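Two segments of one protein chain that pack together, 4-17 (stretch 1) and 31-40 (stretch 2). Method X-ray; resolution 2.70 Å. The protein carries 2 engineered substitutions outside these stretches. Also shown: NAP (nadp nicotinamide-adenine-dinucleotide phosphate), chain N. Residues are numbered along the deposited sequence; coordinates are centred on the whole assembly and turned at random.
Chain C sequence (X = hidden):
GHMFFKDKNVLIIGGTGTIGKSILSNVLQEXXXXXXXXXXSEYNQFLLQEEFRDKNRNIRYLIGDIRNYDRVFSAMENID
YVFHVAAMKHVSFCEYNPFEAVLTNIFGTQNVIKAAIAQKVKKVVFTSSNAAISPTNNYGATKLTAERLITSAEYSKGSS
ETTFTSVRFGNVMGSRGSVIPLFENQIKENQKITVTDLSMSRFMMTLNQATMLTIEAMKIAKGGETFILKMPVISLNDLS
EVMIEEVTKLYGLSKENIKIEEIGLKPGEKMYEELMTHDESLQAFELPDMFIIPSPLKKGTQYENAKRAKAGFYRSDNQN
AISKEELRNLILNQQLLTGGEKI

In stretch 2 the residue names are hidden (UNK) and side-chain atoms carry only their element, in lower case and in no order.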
# COMPACT_ATOMS: atom_id res chain seq x y z
N PHE C 4 -6.12 17.74 36.48
CA PHE C 4 -6.80 17.03 35.37
C PHE C 4 -6.07 15.76 34.87
O PHE C 4 -6.71 14.75 34.54
CB PHE C 4 -7.01 18.03 34.21
CG PHE C 4 -7.84 17.50 33.04
CD1 PHE C 4 -9.24 17.57 33.06
CD2 PHE C 4 -7.22 17.00 31.89
CE1 PHE C 4 -9.99 17.12 31.98
CE2 PHE C 4 -7.97 16.54 30.82
CZ PHE C 4 -9.36 16.60 30.86
N PHE C 5 -4.74 15.81 34.78
CA PHE C 5 -3.97 14.72 34.18
C PHE C 5 -3.47 13.72 35.21
O PHE C 5 -2.82 12.73 34.85
CB PHE C 5 -2.81 15.27 33.37
CG PHE C 5 -3.23 16.06 32.15
CD1 PHE C 5 -3.95 15.44 31.13
CD2 PHE C 5 -2.88 17.40 32.00
CE1 PHE C 5 -4.31 16.15 29.98
CE2 PHE C 5 -3.24 18.11 30.86
CZ PHE C 5 -3.97 17.48 29.85
N LYS C 6 -3.78 13.98 36.49
CA LYS C 6 -3.54 13.05 37.59
C LYS C 6 -3.85 11.64 37.15
O LYS C 6 -4.99 11.30 36.88
CB LYS C 6 -4.43 13.43 38.79
CG LYS C 6 -4.26 12.57 40.05
CD LYS C 6 -3.03 12.98 40.86
CE LYS C 6 -2.89 12.18 42.15
NZ LYS C 6 -4.04 12.37 43.09
N ASP C 7 -2.82 10.82 37.08
CA ASP C 7 -2.95 9.41 36.85
C ASP C 7 -3.57 9.01 35.53
O ASP C 7 -4.22 7.97 35.42
CB ASP C 7 -3.69 8.78 38.03
CG ASP C 7 -2.78 7.97 38.86
OD1 ASP C 7 -1.88 8.59 39.50
OD2 ASP C 7 -2.93 6.72 38.81
N LYS C 8 -3.34 9.83 34.51
CA LYS C 8 -3.77 9.54 33.13
C LYS C 8 -2.56 9.18 32.23
O LYS C 8 -1.39 9.26 32.64
CB LYS C 8 -4.55 10.73 32.54
CG LYS C 8 -5.77 11.16 33.34
CD LYS C 8 -6.87 10.11 33.34
CE LYS C 8 -8.20 10.70 33.80
NZ LYS C 8 -9.10 9.71 34.47
N ASN C 9 -2.89 8.76 31.01
CA ASN C 9 -1.93 8.41 29.97
C ASN C 9 -2.00 9.45 28.84
O ASN C 9 -3.09 9.75 28.35
CB ASN C 9 -2.27 7.02 29.43
CG ASN C 9 -2.20 5.95 30.51
OD1 ASN C 9 -1.79 6.20 31.62
ND2 ASN C 9 -2.59 4.73 30.16
N VAL C 10 -0.85 9.99 28.43
CA VAL C 10 -0.84 11.10 27.47
C VAL C 10 0.18 10.88 26.36
O VAL C 10 1.33 10.54 26.65
CB VAL C 10 -0.51 12.42 28.19
CG1 VAL C 10 -0.40 13.58 27.19
CG2 VAL C 10 -1.56 12.69 29.26
N LEU C 11 -0.25 11.09 25.12
CA LEU C 11 0.63 11.09 23.94
C LEU C 11 0.79 12.52 23.45
O LEU C 11 -0.21 13.20 23.18
CB LEU C 11 0.03 10.24 22.83
CG LEU C 11 0.86 10.00 21.56
CD1 LEU C 11 2.09 9.13 21.79
CD2 LEU C 11 -0.02 9.33 20.52
N ILE C 12 2.05 13.00 23.37
CA ILE C 12 2.37 14.26 22.69
C ILE C 12 3.06 13.95 21.40
O ILE C 12 4.30 13.88 21.35
CB ILE C 12 3.29 15.19 23.49
CG1 ILE C 12 2.79 15.38 24.92
CG2 ILE C 12 3.35 16.55 22.81
CD1 ILE C 12 3.77 16.15 25.78
N ILE C 13 2.25 13.77 20.36
CA ILE C 13 2.71 13.56 18.97
C ILE C 13 3.44 14.83 18.53
O ILE C 13 2.80 15.85 18.23
CB ILE C 13 1.52 13.22 18.01
CG1 ILE C 13 0.90 11.86 18.38
CG2 ILE C 13 1.95 13.23 16.53
CD1 ILE C 13 -0.35 11.52 17.62
N GLY C 14 4.78 14.76 18.50
CA GLY C 14 5.66 15.90 18.24
C GLY C 14 6.17 16.58 19.51
O GLY C 14 6.30 17.80 19.55
N GLY C 15 6.47 15.77 20.53
CA GLY C 15 6.97 16.26 21.81
C GLY C 15 8.45 16.64 21.87
O GLY C 15 8.91 17.13 22.89
N THR C 16 9.21 16.40 20.80
CA THR C 16 10.61 16.83 20.77
C THR C 16 10.78 18.30 20.42
O THR C 16 11.81 18.89 20.71
CB THR C 16 11.48 15.99 19.80
OG1 THR C 16 10.87 15.90 18.50
CG2 THR C 16 11.72 14.58 20.35
N GLY C 17 9.77 18.89 19.79
CA GLY C 17 9.82 20.28 19.36
C GLY C 17 9.48 21.32 20.42
O GLY C 17 9.26 20.97 21.58
N UNK C 31 1.27 15.26 37.26
CA UNK C 31 1.65 13.95 37.78
C UNK C 31 0.78 12.82 37.18
O UNK C 31 0.01 12.20 37.88
c UNK C 31 3.99 13.61 40.13
c UNK C 31 4.14 14.57 41.31
c UNK C 31 2.59 13.03 40.00
n UNK C 31 5.43 15.35 41.29
c UNK C 31 1.62 13.99 39.32
N UNK C 32 0.91 12.58 35.87
CA UNK C 32 0.14 11.56 35.16
C UNK C 32 0.77 10.20 35.24
O UNK C 32 1.94 10.10 35.62
c UNK C 32 1.60 12.59 33.61
c UNK C 32 1.88 13.22 34.96
c UNK C 32 0.22 12.04 33.71
N UNK C 33 0.04 9.18 34.83
CA UNK C 33 0.60 7.84 34.90
C UNK C 33 1.82 7.72 34.02
O UNK C 33 2.88 7.33 34.50
c UNK C 33 -0.82 4.29 35.11
c UNK C 33 0.21 5.34 34.72
c UNK C 33 -0.21 3.15 35.93
n UNK C 33 -1.29 2.34 36.56
c UNK C 33 -0.40 6.75 34.54
N UNK C 34 1.65 8.06 32.74
CA UNK C 34 2.75 8.11 31.78
C UNK C 34 2.46 9.22 30.79
O UNK C 34 1.30 9.54 30.56
c UNK C 34 2.93 6.75 31.05
c UNK C 34 1.81 6.46 30.07
c UNK C 34 4.26 6.71 30.33
N UNK C 35 3.52 9.81 30.25
CA UNK C 35 3.44 10.70 29.10
C UNK C 35 4.32 10.07 28.05
O UNK C 35 5.43 9.68 28.35
c UNK C 35 3.84 13.03 28.17
c UNK C 35 3.37 12.73 30.62
c UNK C 35 4.02 12.11 29.38
N UNK C 36 3.83 9.97 26.82
CA UNK C 36 4.63 9.44 25.73
C UNK C 36 5.08 10.58 24.81
O UNK C 36 4.32 11.52 24.58
c UNK C 36 3.82 8.41 24.97
n UNK C 36 0.79 3.27 26.38
n UNK C 36 0.90 4.07 24.27
c UNK C 36 2.85 6.04 25.06
n UNK C 36 2.22 5.02 25.93
c UNK C 36 3.41 7.22 25.85
c UNK C 36 1.32 4.12 25.53
N UNK C 37 6.32 10.50 24.33
CA UNK C 37 6.88 11.43 23.32
C UNK C 37 7.03 10.66 21.99
O UNK C 37 7.69 9.62 21.95
c UNK C 37 8.24 12.00 23.76
c UNK C 37 8.07 12.94 24.93
c UNK C 37 8.92 12.77 22.65
N UNK C 38 6.42 11.20 20.92
CA UNK C 38 6.39 10.59 19.58
C UNK C 38 6.99 11.55 18.53
O UNK C 38 6.39 12.55 18.17
c UNK C 38 4.93 9.94 16.70
c UNK C 38 4.77 9.15 15.56
c UNK C 38 4.45 7.83 15.68
c UNK C 38 4.95 10.25 19.22
c UNK C 38 4.80 9.40 17.98
c UNK C 38 4.48 8.06 18.09
c UNK C 38 4.31 7.28 16.95
N UNK C 39 8.18 11.20 18.04
CA UNK C 39 8.99 12.04 17.19
C UNK C 39 9.72 11.08 16.26
O UNK C 39 9.93 9.92 16.63
o UNK C 39 11.23 13.14 17.49
c UNK C 39 9.97 12.82 18.09
N UNK C 40 10.10 11.52 15.06
CA UNK C 40 10.89 10.67 14.16
C UNK C 40 12.35 10.57 14.53
O UNK C 40 12.96 9.55 14.35
n UNK C 40 10.18 14.25 9.02
c UNK C 40 10.35 14.47 10.32
n UNK C 40 10.06 13.52 11.21
c UNK C 40 10.85 11.21 12.75
c UNK C 40 9.47 11.35 12.16
n UNK C 40 10.80 15.65 10.76
c UNK C 40 9.57 12.18 10.90
PA NAP N . 8.74 22.07 15.86
O1A NAP N . 9.68 22.60 16.90
O2A NAP N . 9.29 21.89 14.49
O5B NAP N . 8.09 20.70 16.36
C5B NAP N . 7.72 19.71 15.40
C4B NAP N . 7.58 18.36 16.10
O4B NAP N . 7.02 17.35 15.25
C3B NAP N . 8.94 17.83 16.48
O3B NAP N . 8.72 17.09 17.67
C2B NAP N . 9.31 16.97 15.30
O2B NAP N . 10.34 16.09 15.70
C1B NAP N . 7.97 16.32 14.97
N9A NAP N . 7.69 15.81 13.58
C8A NAP N . 7.86 16.41 12.37
N7A NAP N . 7.44 15.61 11.33
C5A NAP N . 6.97 14.48 11.89
C6A NAP N . 6.37 13.20 11.43
N6A NAP N . 6.17 12.94 10.13
N1A NAP N . 6.02 12.29 12.35
C2A NAP N . 6.19 12.49 13.67
N3A NAP N . 6.73 13.61 14.16
C4A NAP N . 7.13 14.63 13.35
O3 NAP N . 7.38 22.95 15.75
PN NAP N . 6.67 23.83 16.91
O1N NAP N . 6.73 23.15 18.27
O2N NAP N . 7.10 25.26 16.75
O5D NAP N . 5.17 23.85 16.39
C5D NAP N . 4.30 22.81 16.76
C4D NAP N . 2.96 22.96 16.05
O4D NAP N . 2.53 24.32 16.21
C3D NAP N . 2.90 22.65 14.54
O3D NAP N . 1.76 21.82 14.30
C2D NAP N . 2.73 23.99 13.86
O2D NAP N . 1.92 23.91 12.68
C1D NAP N . 2.04 24.81 14.95
N1N NAP N . 2.27 26.26 14.87
C2N NAP N . 3.48 26.73 15.22
C3N NAP N . 3.80 28.08 15.19
C7N NAP N . 5.15 28.59 15.54
O7N NAP N . 5.40 29.78 15.31
N7N NAP N . 6.09 27.81 16.08
C4N NAP N . 2.76 29.06 14.78
C5N NAP N . 1.49 28.43 14.42
C6N NAP N . 1.28 27.06 14.49
P2B NAP N . 11.26 15.31 14.62
O1X NAP N . 12.34 14.80 15.55
O2X NAP N . 10.41 14.17 14.10
O3X NAP N . 11.68 16.35 13.55

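Position 31 carries four carbons ending in a nitrogen. The chain leads away from stretch 1, and contact is left to the backbone: Asp 7 N donates a hydrogen bond to the O of 31 at 3.2 Å. This is Lys 31.

Position 32 has three carbons that close a ring onto its backbone N. Its CB lies 4.4 Å from Phe 5 CB, and its CA makes a CA-H...O contact with Phe 5 O at 3.2 Å. This is Pro 32.

Position 33 again has four carbons ending in nitrogen. Its CB sits 3.3 Å from Asn 9 OD1, while the chain end leads away. Its N gives a weak hydrogen bond to Lys 8 O at 2.6 Å. It is Lys 33.

Position 34 has three carbons, one carrying the other two. One branch carbon comes 3.9 Å from Asn 9 OD1. A beta-branched, all-carbon group of this size is Val 34.

Position 35 has the same three-carbon fork, on the opposite face of the sheet. One branch carbon lies 3.9 Å from Ile 12 CD1 and 4.4 Å from Val 10 CG1. It is Val 35.

Position 36 has three carbons, a nitrogen, then a carbon carrying two more nitrogens. Its CB packs 3.7 Å from Leu 11 CD1, and its end leads away to partners elsewhere in the structure. The guanidinium identifies Arg 36.

Position 37 is another three-carbon fork. One branch carbon lies 4.0 Å from Gly 15 C and 4.1 Å from Thr 16 CG2. It is Val 37.

Position 38 has one carbon, then a ring of six carbons. Its CB is 4.0 Å from Leu 11 CD1. With no hydroxyl on the ring, it is Phe 38.

Position 39 has one carbon and one oxygen. The oxygen lies 3.0 Å from Thr 16 OG1 and donates to NAP O1X at 2.8 Å. It is Ser 39.

Position 40 has three carbons, a nitrogen, and a carbon with two nitrogens. It does not touch stretch 1. It is Arg 40, whose NE donates to NAP O2X at 3.0 Å.

The contact is a pair of parallel strands. Val 10 N to Val 34 O (3.1 Å), Arg 36 N to Val 10 O (2.6 Å) and Ile 12 N to Arg 36 O (3.0 Å) form its ladder. Gly 14 N to Phe 38 O (2.8 Å) extends it to the NAP site.

Stretch 2, residues 31-40: KPKVVRVFSR
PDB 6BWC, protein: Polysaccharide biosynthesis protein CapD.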